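Ethanolamine kinase Pv091845 (Plasmodium vivax, PDB 2QG7) probably catalyses the phosphorylation of ethanolamine, the first step of the route from ethanolamine to phosphatidylethanolamine in the malaria parasite. Local coordinates at residues 200-205 with 388-393; 359-364 with 407-412; 292-297 with 353-358; 300-305 with 345-350. All coordinates share one frame; numbering follows the deposited sequence.

In the fold
All four contacts fall within the choline/ethanolamine kinase region, whose fold is related to that of the protein kinases. Contact 3 joins strands 290-293 and 356-359; the strand pair 302-304/347-349 of contact 4, about 16 Å away between centres, lies in sequence between those two strands. Residues 294-301 carry a His-x-Asp...Asn sequence consistent with the kinase-like catalytic loop. Asp363, on the helix of contact 2, holds the backbone of His294 and Cys295 in contact 3. Contacts 1 and 2, centres about 14 Å apart, interlock in sequence and bring helices 196-210, 360-369, 384-395 and 400-410 together. Helix 196-210 also joins contact 1 to the sheet of contact 4, Leu201 touching Ile347 and Asn205 touching Phe349.

Contact 1: 200-205 with 388-393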
# COMPACT_ATOMS: atom_id res chain seq x y z
N LYS D 200 11.89 16.46 -21.07
CA LYS D 200 11.97 17.39 -22.20
C LYS D 200 10.86 17.19 -23.24
O LYS D 200 10.14 18.11 -23.56
CB LYS D 200 13.38 17.31 -22.84
CG LYS D 200 13.58 18.20 -24.11
CD LYS D 200 14.99 18.14 -24.56
CE LYS D 200 15.08 18.11 -26.07
NZ LYS D 200 15.13 19.51 -26.72
N LEU D 201 10.69 15.96 -23.71
CA LEU D 201 9.76 15.63 -24.80
C LEU D 201 8.30 15.62 -24.39
O LEU D 201 7.42 15.93 -25.19
CB LEU D 201 10.14 14.30 -25.43
CG LEU D 201 11.47 14.26 -26.18
CD1 LEU D 201 11.81 12.83 -26.69
CD2 LEU D 201 11.41 15.22 -27.36
N ILE D 202 8.07 15.26 -23.13
CA ILE D 202 6.72 15.24 -22.55
C ILE D 202 6.21 16.66 -22.32
O ILE D 202 5.05 16.96 -22.63
CB ILE D 202 6.68 14.38 -21.23
CG1 ILE D 202 6.98 12.92 -21.56
CG2 ILE D 202 5.33 14.52 -20.53
CD1 ILE D 202 7.40 12.01 -20.37
N ALA D 203 7.08 17.50 -21.76
CA ALA D 203 6.79 18.91 -21.45
C ALA D 203 6.48 19.72 -22.70
O ALA D 203 5.49 20.48 -22.73
CB ALA D 203 7.97 19.51 -20.72
N LYS D 204 7.28 19.52 -23.75
CA LYS D 204 7.05 20.20 -25.06
C LYS D 204 5.71 19.85 -25.68
O LYS D 204 5.01 20.74 -26.19
CB LYS D 204 8.15 19.88 -26.07
CG LYS D 204 9.47 20.58 -25.83
CD LYS D 204 10.37 20.21 -26.97
CE LYS D 204 11.83 20.48 -26.65
NZ LYS D 204 12.08 21.95 -26.53
N ASN D 205 5.36 18.55 -25.64
CA ASN D 205 4.04 18.08 -26.12
C ASN D 205 2.90 18.53 -25.25
O ASN D 205 1.80 18.80 -25.73
CB ASN D 205 4.03 16.55 -26.25
CG ASN D 205 2.93 16.06 -27.19
OD1 ASN D 205 2.73 16.61 -28.27
ND2 ASN D 205 2.22 15.04 -26.77
N TYR D 388 12.16 21.74 -12.08
CA TYR D 388 12.76 22.82 -12.86
C TYR D 388 13.07 22.39 -14.31
O TYR D 388 12.69 23.07 -15.28
CB TYR D 388 14.02 23.28 -12.13
CG TYR D 388 14.63 24.55 -12.66
CD1 TYR D 388 14.21 25.79 -12.20
CD2 TYR D 388 15.64 24.49 -13.64
CE1 TYR D 388 14.77 26.96 -12.68
CE2 TYR D 388 16.20 25.66 -14.15
CZ TYR D 388 15.77 26.89 -13.65
OH TYR D 388 16.33 28.04 -14.15
N HIS D 389 13.78 21.27 -14.46
CA HIS D 389 14.12 20.76 -15.76
C HIS D 389 12.90 20.54 -16.66
O HIS D 389 12.98 20.77 -17.84
CB HIS D 389 14.99 19.49 -15.64
CG HIS D 389 15.56 19.03 -16.96
ND1 HIS D 389 15.00 18.03 -17.71
CD2 HIS D 389 16.63 19.48 -17.67
CE1 HIS D 389 15.70 17.85 -18.82
NE2 HIS D 389 16.70 18.71 -18.82
N PHE D 390 11.78 20.09 -16.11
CA PHE D 390 10.56 19.83 -16.89
C PHE D 390 9.91 21.14 -17.35
O PHE D 390 9.47 21.30 -18.50
CB PHE D 390 9.56 19.02 -16.05
CG PHE D 390 8.27 18.64 -16.77
CD1 PHE D 390 8.15 17.40 -17.42
CD2 PHE D 390 7.16 19.48 -16.76
CE1 PHE D 390 6.97 17.03 -18.04
CE2 PHE D 390 5.96 19.11 -17.41
CZ PHE D 390 5.86 17.90 -18.04
N ILE D 391 9.83 22.05 -16.39
CA ILE D 391 9.11 23.31 -16.55
C ILE D 391 9.87 24.24 -17.51
O ILE D 391 9.26 25.01 -18.24
CB ILE D 391 8.81 23.95 -15.19
CG1 ILE D 391 7.71 23.10 -14.49
CG2 ILE D 391 8.37 25.41 -15.35
CD1 ILE D 391 7.41 23.44 -13.06
N MET D 392 11.19 24.15 -17.50
CA MET D 392 12.01 24.87 -18.46
C MET D 392 11.61 24.50 -19.90
O MET D 392 11.41 25.39 -20.74
CB MET D 392 13.50 24.59 -18.22
CG MET D 392 14.42 25.14 -19.33
SD MET D 392 16.05 24.39 -19.20
CE MET D 392 16.79 25.55 -18.00
N HIS D 393 11.51 23.19 -20.17
CA HIS D 393 11.13 22.73 -21.50
C HIS D 393 9.63 22.79 -21.74
O HIS D 393 9.17 22.67 -22.87
CB HIS D 393 11.68 21.35 -21.80
CG HIS D 393 13.17 21.28 -21.80
ND1 HIS D 393 13.94 21.78 -22.83
CD2 HIS D 393 14.04 20.77 -20.90
CE1 HIS D 393 15.22 21.56 -22.57
NE2 HIS D 393 15.31 20.95 -21.40
O HOH W 1 12.45 24.09 -24.74
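Lys200 opens the contact by laying its aliphatic chain over one face of the His393 imidazole. Its CG, anti to the backbone N (chi1 176°), sits 3.9 Å from the centroid of the His393 ring and nearly on the ring normal, a CH-pi contact, while CD carries on above CE1 before the chain bends toward its amine. Met392 SD lies over the opposite face, offset toward the rim, so the imidazole is sandwiched. Two residues on, Ile202 meets Phe390 at the ring edge, with Ile202 CG2 in the ring plane 3.9 Å from Phe390 CE1. Ala203 faces the other helix squarely: its CB stands over the centre of the Phe390 ring, 3.6 Å from the centroid, and the same methyl is 3.2 Å from Phe390 O, a tight fit. Phe390 reaches this position because its CG is anti to the backbone N (chi1 -178°). Lys204 brings CG to 3.6 Å from His393 O, and its NZ donates to a water at 2.8 Å that also makes a weak bond to His393 ND1. Two lysine amines this near would probably favour a neutral imidazole. No direct hydrogen bond joins the segments, whose axes approach to 8.0 Å and cross at -43°; instead, two rings of helix 384-395 are each faced by an aliphatic group, Lys200 CG over His393 and Ala203 CB over Phe390. Phe390 also meets Phe368 edge-to-face. Helix 196-210 lies between strand 347-349, touched by Leu201 and Ile202, and helix 384-395, which in turn packs on helix 400-410 through Ile391.

Contact 2: 359-364 with 407-412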
# COMPACT_ATOMS: atom_id res chain seq x y z
N GLU D 359 -7.01 23.96 -14.57
CA GLU D 359 -5.77 24.63 -14.27
C GLU D 359 -4.60 23.85 -14.82
O GLU D 359 -4.51 22.65 -14.64
CB GLU D 359 -5.61 24.77 -12.76
CG GLU D 359 -6.58 25.76 -12.08
CD GLU D 359 -7.91 25.16 -11.67
OE1 GLU D 359 -8.30 24.07 -12.19
OE2 GLU D 359 -8.60 25.78 -10.80
N ARG D 360 -3.68 24.55 -15.49
CA ARG D 360 -2.52 23.95 -16.09
C ARG D 360 -1.62 23.34 -15.06
O ARG D 360 -0.83 22.43 -15.37
CB ARG D 360 -1.74 24.95 -16.97
CG ARG D 360 -1.25 26.22 -16.27
CD ARG D 360 -0.03 26.83 -16.94
NE ARG D 360 0.56 27.94 -16.16
CZ ARG D 360 1.58 28.73 -16.55
NH1 ARG D 360 2.16 28.57 -17.75
NH2 ARG D 360 2.02 29.71 -15.75
N ALA D 361 -1.71 23.85 -13.84
CA ALA D 361 -0.85 23.40 -12.74
C ALA D 361 -1.32 22.03 -12.20
O ALA D 361 -0.48 21.22 -11.80
CB ALA D 361 -0.79 24.42 -11.67
N TYR D 362 -2.63 21.77 -12.24
CA TYR D 362 -3.14 20.42 -12.00
C TYR D 362 -2.52 19.30 -12.89
O TYR D 362 -2.11 18.26 -12.38
CB TYR D 362 -4.64 20.39 -12.11
CG TYR D 362 -5.17 19.02 -11.86
CD1 TYR D 362 -5.39 18.56 -10.54
CD2 TYR D 362 -5.43 18.16 -12.93
CE1 TYR D 362 -5.89 17.27 -10.31
CE2 TYR D 362 -5.90 16.85 -12.70
CZ TYR D 362 -6.14 16.42 -11.39
OH TYR D 362 -6.61 15.14 -11.20
N ASP D 363 -2.47 19.54 -14.21
CA ASP D 363 -1.96 18.57 -15.15
C ASP D 363 -0.48 18.25 -14.97
O ASP D 363 -0.06 17.13 -15.19
CB ASP D 363 -2.23 19.04 -16.57
CG ASP D 363 -2.61 17.90 -17.53
OD1 ASP D 363 -2.95 16.77 -17.06
OD2 ASP D 363 -2.57 18.17 -18.75
N ILE D 364 0.29 19.23 -14.56
CA ILE D 364 1.71 19.06 -14.32
C ILE D 364 2.00 18.33 -12.99
O ILE D 364 2.82 17.41 -12.96
CB ILE D 364 2.48 20.44 -14.38
CG1 ILE D 364 2.14 21.16 -15.70
CG2 ILE D 364 4.03 20.25 -14.18
CD1 ILE D 364 2.56 22.66 -15.74
N ILE D 407 6.91 26.64 -10.76
CA ILE D 407 7.24 25.74 -9.65
C ILE D 407 6.34 25.97 -8.39
O ILE D 407 5.71 25.03 -7.92
CB ILE D 407 8.76 25.78 -9.30
CG1 ILE D 407 9.58 25.19 -10.45
CG2 ILE D 407 9.04 24.98 -8.08
CD1 ILE D 407 11.11 25.12 -10.15
N ARG D 408 6.25 27.21 -7.93
CA ARG D 408 5.37 27.58 -6.84
C ARG D 408 3.90 27.26 -7.10
O ARG D 408 3.16 26.89 -6.17
CB ARG D 408 5.49 29.11 -6.56
CG ARG D 408 6.80 29.57 -5.89
CD ARG D 408 6.60 29.75 -4.38
NE ARG D 408 5.66 30.85 -4.07
CZ ARG D 408 5.47 31.35 -2.84
NH1 ARG D 408 4.60 32.35 -2.66
NH2 ARG D 408 6.13 30.85 -1.78
N GLU D 409 3.47 27.48 -8.35
CA GLU D 409 2.07 27.38 -8.75
C GLU D 409 1.54 25.95 -8.68
O GLU D 409 0.34 25.73 -8.41
CB GLU D 409 1.94 27.90 -10.17
CG GLU D 409 0.53 28.24 -10.61
CD GLU D 409 0.50 28.62 -12.11
OE1 GLU D 409 1.08 29.69 -12.44
OE2 GLU D 409 -0.11 27.89 -12.94
N ILE D 410 2.42 24.97 -8.94
CA ILE D 410 1.98 23.56 -9.10
C ILE D 410 1.89 22.85 -7.75
O ILE D 410 1.30 21.77 -7.64
CB ILE D 410 2.88 22.73 -10.07
CG1 ILE D 410 4.31 22.60 -9.55
CG2 ILE D 410 2.85 23.33 -11.47
CD1 ILE D 410 5.09 21.44 -10.15
N GLN D 411 2.46 23.49 -6.73
CA GLN D 411 2.81 22.88 -5.45
C GLN D 411 1.59 22.37 -4.62
O GLN D 411 1.60 21.25 -4.14
CB GLN D 411 3.74 23.83 -4.67
CG GLN D 411 4.89 23.18 -4.03
CD GLN D 411 5.82 22.51 -4.97
OE1 GLN D 411 6.35 21.42 -4.68
NE2 GLN D 411 6.06 23.16 -6.09
N PRO D 412 0.52 23.17 -4.49
CA PRO D 412 -0.66 22.61 -3.82
C PRO D 412 -1.53 21.65 -4.67
O PRO D 412 -2.50 21.09 -4.15
CB PRO D 412 -1.49 23.86 -3.51
CG PRO D 412 -1.10 24.86 -4.59
CD PRO D 412 0.33 24.59 -4.90
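Glu409 OE2 is held by two hydrogen bonds, one from Arg360 NE across the contact and one with Ser288 OG, in a buried corner of the helical lobe of this kinase-like fold where strand 356-359 runs straight into helix 360-369. Arg360 NE donates to Glu409 OE2 at 3.3 Å, meeting the syn lone pair with the oxygen close to the guanidinium plane (156° at the hydrogen). Beside it, Arg360 NH2 makes a weaker bond of 3.4 Å to Glu409 OE1, so the salt bridge is two-pronged but long, its two planes turned 35° apart. The arginine chain leaves in the crowded position (chi1 58°) and then runs extended past the carboxylate. Ser288 OG also bonds Ala361 N, so the same hydroxyl ties the first turn of the helix, which has Glu359 at its N-cap, to the glutamate.

Next to the salt bridge the contact is apolar. Ala361 CB lies 3.8 Å from Glu409 OE2, lining one side of the carboxylate, and it also touches Ile410. The branch doing so is Ile410 CG2, which stands 3.8 Å from Ala361 CB and 4.1 Å from Ile364 CB, bridging one turn of the helix.

Contact 3: 292-297 with 353-358; sequences LCHCDL and EYSCPM
Sulfur packs the tight, dry part of this contact. Cys295 SG lies 3.7 Å from Met358 SD and 4.1 Å from Cys356 SG, much too far for a disulfide, and Cys295 CB closes against Tyr354 CB at 3.7 Å. Next to them Cys293 SG touches the CB of Met358. Cys293 N donates to Cys356 O at 3.0 Å, from above the carbonyl plane, where the two antiparallel strands meet.

The other end, equally buried, is polar and hydrated. Ser355 OG donates to His294 O at 3.0 Å, in the carbonyl plane on a lone pair, and a water donates a second hydrogen bond to His294 O while accepting from Tyr354 N at 2.8 Å. Asp296 runs alongside Tyr354, its OD2 3.6 Å from Tyr354 CE1 with the carboxylate plane almost perpendicular to the ring. His294 ND1 accepts from Asp296 N in the ring plane, and its NE2 bonds Ile350 O, which fixes the ring rotation and suggests a neutral imidazole protonated at NE2.

The sequence His-Cys-Asp is consistent with the HxD of the kinase-like catalytic loop. Asp363 of helix 360-369 grips His294 N and Cys295 N, helix 151-163 covers Leu292, helix 216-226 backs Pro357, and helix 196-210 lies against Cys293 and His294.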
# COMPACT_ATOMS: atom_id res chain seq x y z
N LEU D 292 -6.65 23.39 -21.83
CA LEU D 292 -7.14 22.04 -22.13
C LEU D 292 -6.09 21.12 -21.59
O LEU D 292 -4.94 21.07 -22.10
CB LEU D 292 -7.29 21.86 -23.63
CG LEU D 292 -7.97 20.59 -24.14
CD1 LEU D 292 -9.29 20.32 -23.41
CD2 LEU D 292 -8.17 20.67 -25.64
N CYS D 293 -6.46 20.40 -20.53
CA CYS D 293 -5.57 19.46 -19.87
C CYS D 293 -5.79 18.02 -20.34
O CYS D 293 -6.85 17.68 -20.82
CB CYS D 293 -5.78 19.56 -18.37
SG CYS D 293 -5.22 21.12 -17.64
N HIS D 294 -4.77 17.18 -20.24
CA HIS D 294 -4.95 15.75 -20.45
C HIS D 294 -5.67 15.04 -19.28
O HIS D 294 -6.63 14.26 -19.49
CB HIS D 294 -3.62 15.08 -20.73
CG HIS D 294 -3.75 13.63 -21.09
ND1 HIS D 294 -3.97 12.64 -20.14
CD2 HIS D 294 -3.68 12.99 -22.28
CE1 HIS D 294 -4.04 11.47 -20.74
NE2 HIS D 294 -3.86 11.65 -22.04
N CYS D 295 -5.20 15.33 -18.06
CA CYS D 295 -5.85 14.93 -16.78
C CYS D 295 -5.53 13.54 -16.23
O CYS D 295 -5.93 13.24 -15.12
CB CYS D 295 -7.36 15.15 -16.81
SG CYS D 295 -7.87 16.81 -17.21
N ASP D 296 -4.83 12.73 -17.03
CA ASP D 296 -4.47 11.36 -16.70
C ASP D 296 -3.12 11.01 -17.32
O ASP D 296 -2.93 10.01 -18.02
CB ASP D 296 -5.57 10.38 -17.13
CG ASP D 296 -5.44 9.04 -16.45
OD1 ASP D 296 -4.79 8.96 -15.35
OD2 ASP D 296 -5.94 8.05 -17.03
N LEU D 297 -2.16 11.86 -17.05
CA LEU D 297 -0.89 11.74 -17.74
C LEU D 297 0.05 10.81 -17.00
O LEU D 297 1.15 11.19 -16.60
CB LEU D 297 -0.30 13.12 -17.98
CG LEU D 297 0.53 13.33 -19.26
CD1 LEU D 297 -0.25 13.13 -20.59
CD2 LEU D 297 1.20 14.72 -19.21
N GLU D 353 -9.78 10.37 -22.14
CA GLU D 353 -11.11 10.20 -21.52
C GLU D 353 -11.38 11.14 -20.35
O GLU D 353 -12.53 11.37 -20.01
CB GLU D 353 -11.39 8.75 -21.12
CG GLU D 353 -10.38 8.08 -20.19
CD GLU D 353 -10.66 6.55 -20.01
OE1 GLU D 353 -10.12 5.90 -19.04
OE2 GLU D 353 -11.42 6.00 -20.87
N TYR D 354 -10.32 11.69 -19.75
CA TYR D 354 -10.48 12.64 -18.65
C TYR D 354 -10.25 14.07 -19.06
O TYR D 354 -10.46 14.98 -18.26
CB TYR D 354 -9.63 12.26 -17.44
CG TYR D 354 -9.96 10.89 -16.92
CD1 TYR D 354 -9.18 9.79 -17.27
CD2 TYR D 354 -11.06 10.69 -16.09
CE1 TYR D 354 -9.48 8.54 -16.81
CE2 TYR D 354 -11.37 9.43 -15.63
CZ TYR D 354 -10.58 8.37 -15.99
OH TYR D 354 -10.90 7.12 -15.53
N SER D 355 -9.83 14.27 -20.31
CA SER D 355 -9.49 15.59 -20.85
C SER D 355 -10.61 16.60 -20.80
O SER D 355 -11.72 16.36 -21.29
CB SER D 355 -8.96 15.47 -22.26
OG SER D 355 -7.76 14.73 -22.23
N CYS D 356 -10.29 17.73 -20.19
CA CYS D 356 -11.23 18.84 -20.08
C CYS D 356 -10.46 20.04 -19.62
O CYS D 356 -9.24 19.96 -19.36
CB CYS D 356 -12.38 18.52 -19.13
SG CYS D 356 -11.84 17.97 -17.49
N PRO D 357 -11.12 21.20 -19.62
CA PRO D 357 -10.45 22.44 -19.19
C PRO D 357 -10.20 22.51 -17.69
O PRO D 357 -11.12 22.50 -16.91
CB PRO D 357 -11.42 23.53 -19.66
CG PRO D 357 -12.38 22.82 -20.65
CD PRO D 357 -12.48 21.45 -20.15
N MET D 358 -8.94 22.56 -17.29
CA MET D 358 -8.59 22.68 -15.88
C MET D 358 -7.40 23.60 -15.79
O MET D 358 -6.82 23.93 -16.82
CB MET D 358 -8.17 21.30 -15.33
CG MET D 358 -9.28 20.31 -15.17
SD MET D 358 -8.81 18.79 -14.29
CE MET D 358 -10.38 17.92 -14.36
O HOH W 2 -7.55 11.42 -20.02

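Contact 4: 300-305 with 345-350; sequences SNIINT and DSISFI
Asn304 holds CG anti to its backbone N (chi1 -178°), which carries the amide across to Asp345, while Asp345 has CG anti to its carbonyl carbon (chi1 -55°) and brings OD1 forward to meet it. Asn304 ND2 then donates to Asp345 OD1 at 2.9 Å, close to the amide plane and onto the anti lone pair. Asn304 OD1 accepts a weak bond from Ser346 N at 3.1 Å, so one side chain spans both residues that lead into strand 347-349.

From this end an antiparallel ladder runs on through Ile303 and Ser348, a hydrogen-bonded pair: Ile303 N meets Ser348 O at 3.0 Å almost along the C=O axis, and Ser348 N returns a bond to Ile303 O. Thr305 N to Ser346 O at 2.8 Å and Ile350 N to Asn301 O at 3.0 Å extend it. On the face of Ile302 and Phe349, Ile302 CG1 lies 3.9 Å from Phe349 CD1. Ile303 and Ser348 take the opposite face, where Ile350 (chi1 56°), just past the strand end, reaches Ile303, their CD1 atoms 3.7 Å apart.

Asn301 ND2 bonds Asp296 O, and its place after His-x-Asp is consistent with the asparagine of the kinase-like catalytic loop. Strand 302-304 is the middle of a three-stranded sheet, bonded on its other edge to strand 186-187, where Tyr186 OH also bonds Asn304 ND2. Helix 196-210 packs over Ile347 and Phe349 through Leu201 and Asn205.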
# COMPACT_ATOMS: atom_id res chain seq x y z
N SER D 300 1.97 5.10 -18.87
CA SER D 300 1.37 4.21 -19.86
C SER D 300 0.46 4.94 -20.84
O SER D 300 0.10 4.38 -21.85
CB SER D 300 0.62 3.05 -19.15
OG SER D 300 -0.56 3.52 -18.54
N ASN D 301 0.11 6.19 -20.53
CA ASN D 301 -0.56 7.11 -21.47
C ASN D 301 0.36 7.95 -22.37
O ASN D 301 -0.11 8.78 -23.13
CB ASN D 301 -1.55 7.98 -20.70
CG ASN D 301 -2.87 7.27 -20.47
OD1 ASN D 301 -3.09 6.24 -21.08
ND2 ASN D 301 -3.72 7.79 -19.59
N ILE D 302 1.67 7.71 -22.28
CA ILE D 302 2.68 8.42 -23.05
C ILE D 302 3.44 7.41 -23.89
O ILE D 302 4.04 6.51 -23.38
CB ILE D 302 3.63 9.22 -22.13
CG1 ILE D 302 2.85 10.15 -21.21
CG2 ILE D 302 4.64 10.03 -22.94
CD1 ILE D 302 3.65 10.65 -20.04
N ILE D 303 3.38 7.60 -25.21
CA ILE D 303 3.88 6.63 -26.20
C ILE D 303 5.11 7.21 -26.89
O ILE D 303 5.10 8.36 -27.33
CB ILE D 303 2.75 6.32 -27.27
CG1 ILE D 303 1.40 6.00 -26.59
CG2 ILE D 303 3.20 5.27 -28.31
CD1 ILE D 303 1.35 4.65 -25.79
N ASN D 304 6.18 6.42 -26.93
CA ASN D 304 7.36 6.81 -27.68
C ASN D 304 7.37 6.10 -29.02
O ASN D 304 7.57 4.89 -29.06
CB ASN D 304 8.64 6.45 -26.92
CG ASN D 304 9.88 6.89 -27.64
OD1 ASN D 304 9.83 7.79 -28.47
ND2 ASN D 304 10.99 6.28 -27.33
N THR D 305 7.14 6.84 -30.10
CA THR D 305 7.18 6.25 -31.45
C THR D 305 8.50 6.61 -32.09
O THR D 305 8.68 7.73 -32.57
CB THR D 305 6.03 6.73 -32.33
OG1 THR D 305 4.78 6.55 -31.64
CG2 THR D 305 6.03 5.93 -33.66
N ASP D 345 13.63 9.78 -30.72
CA ASP D 345 12.40 9.60 -29.95
C ASP D 345 11.35 10.63 -30.31
O ASP D 345 11.67 11.82 -30.51
CB ASP D 345 12.70 9.72 -28.46
CG ASP D 345 13.78 8.78 -28.01
OD1 ASP D 345 13.53 7.56 -27.93
OD2 ASP D 345 14.90 9.26 -27.74
N SER D 346 10.11 10.19 -30.39
CA SER D 346 9.01 11.12 -30.63
C SER D 346 7.87 10.77 -29.67
O SER D 346 7.41 9.63 -29.66
CB SER D 346 8.56 11.04 -32.10
OG SER D 346 7.41 11.86 -32.32
N ILE D 347 7.40 11.76 -28.91
CA ILE D 347 6.43 11.56 -27.86
C ILE D 347 5.03 12.06 -28.22
O ILE D 347 4.88 13.17 -28.70
CB ILE D 347 6.92 12.25 -26.51
CG1 ILE D 347 8.08 11.45 -25.87
CG2 ILE D 347 5.74 12.58 -25.54
CD1 ILE D 347 7.76 9.99 -25.49
N SER D 348 4.02 11.23 -27.98
CA SER D 348 2.63 11.65 -28.07
C SER D 348 1.79 11.05 -26.94
O SER D 348 2.18 10.07 -26.33
CB SER D 348 2.04 11.31 -29.44
OG SER D 348 2.11 9.93 -29.67
N PHE D 349 0.64 11.66 -26.66
CA PHE D 349 -0.25 11.20 -25.62
C PHE D 349 -1.45 10.45 -26.19
O PHE D 349 -1.90 10.73 -27.30
CB PHE D 349 -0.73 12.39 -24.76
CG PHE D 349 0.40 13.24 -24.22
CD1 PHE D 349 1.62 12.68 -23.86
CD2 PHE D 349 0.24 14.62 -24.07
CE1 PHE D 349 2.65 13.48 -23.39
CE2 PHE D 349 1.27 15.38 -23.57
CZ PHE D 349 2.46 14.82 -23.25
N ILE D 350 -1.97 9.52 -25.40
CA ILE D 350 -3.17 8.72 -25.72
C ILE D 350 -4.12 8.77 -24.54
O ILE D 350 -3.78 9.25 -23.46
CB ILE D 350 -2.84 7.18 -26.07
CG1 ILE D 350 -2.07 6.48 -24.93
CG2 ILE D 350 -2.12 7.02 -27.42
CD1 ILE D 350 -2.24 4.97 -24.90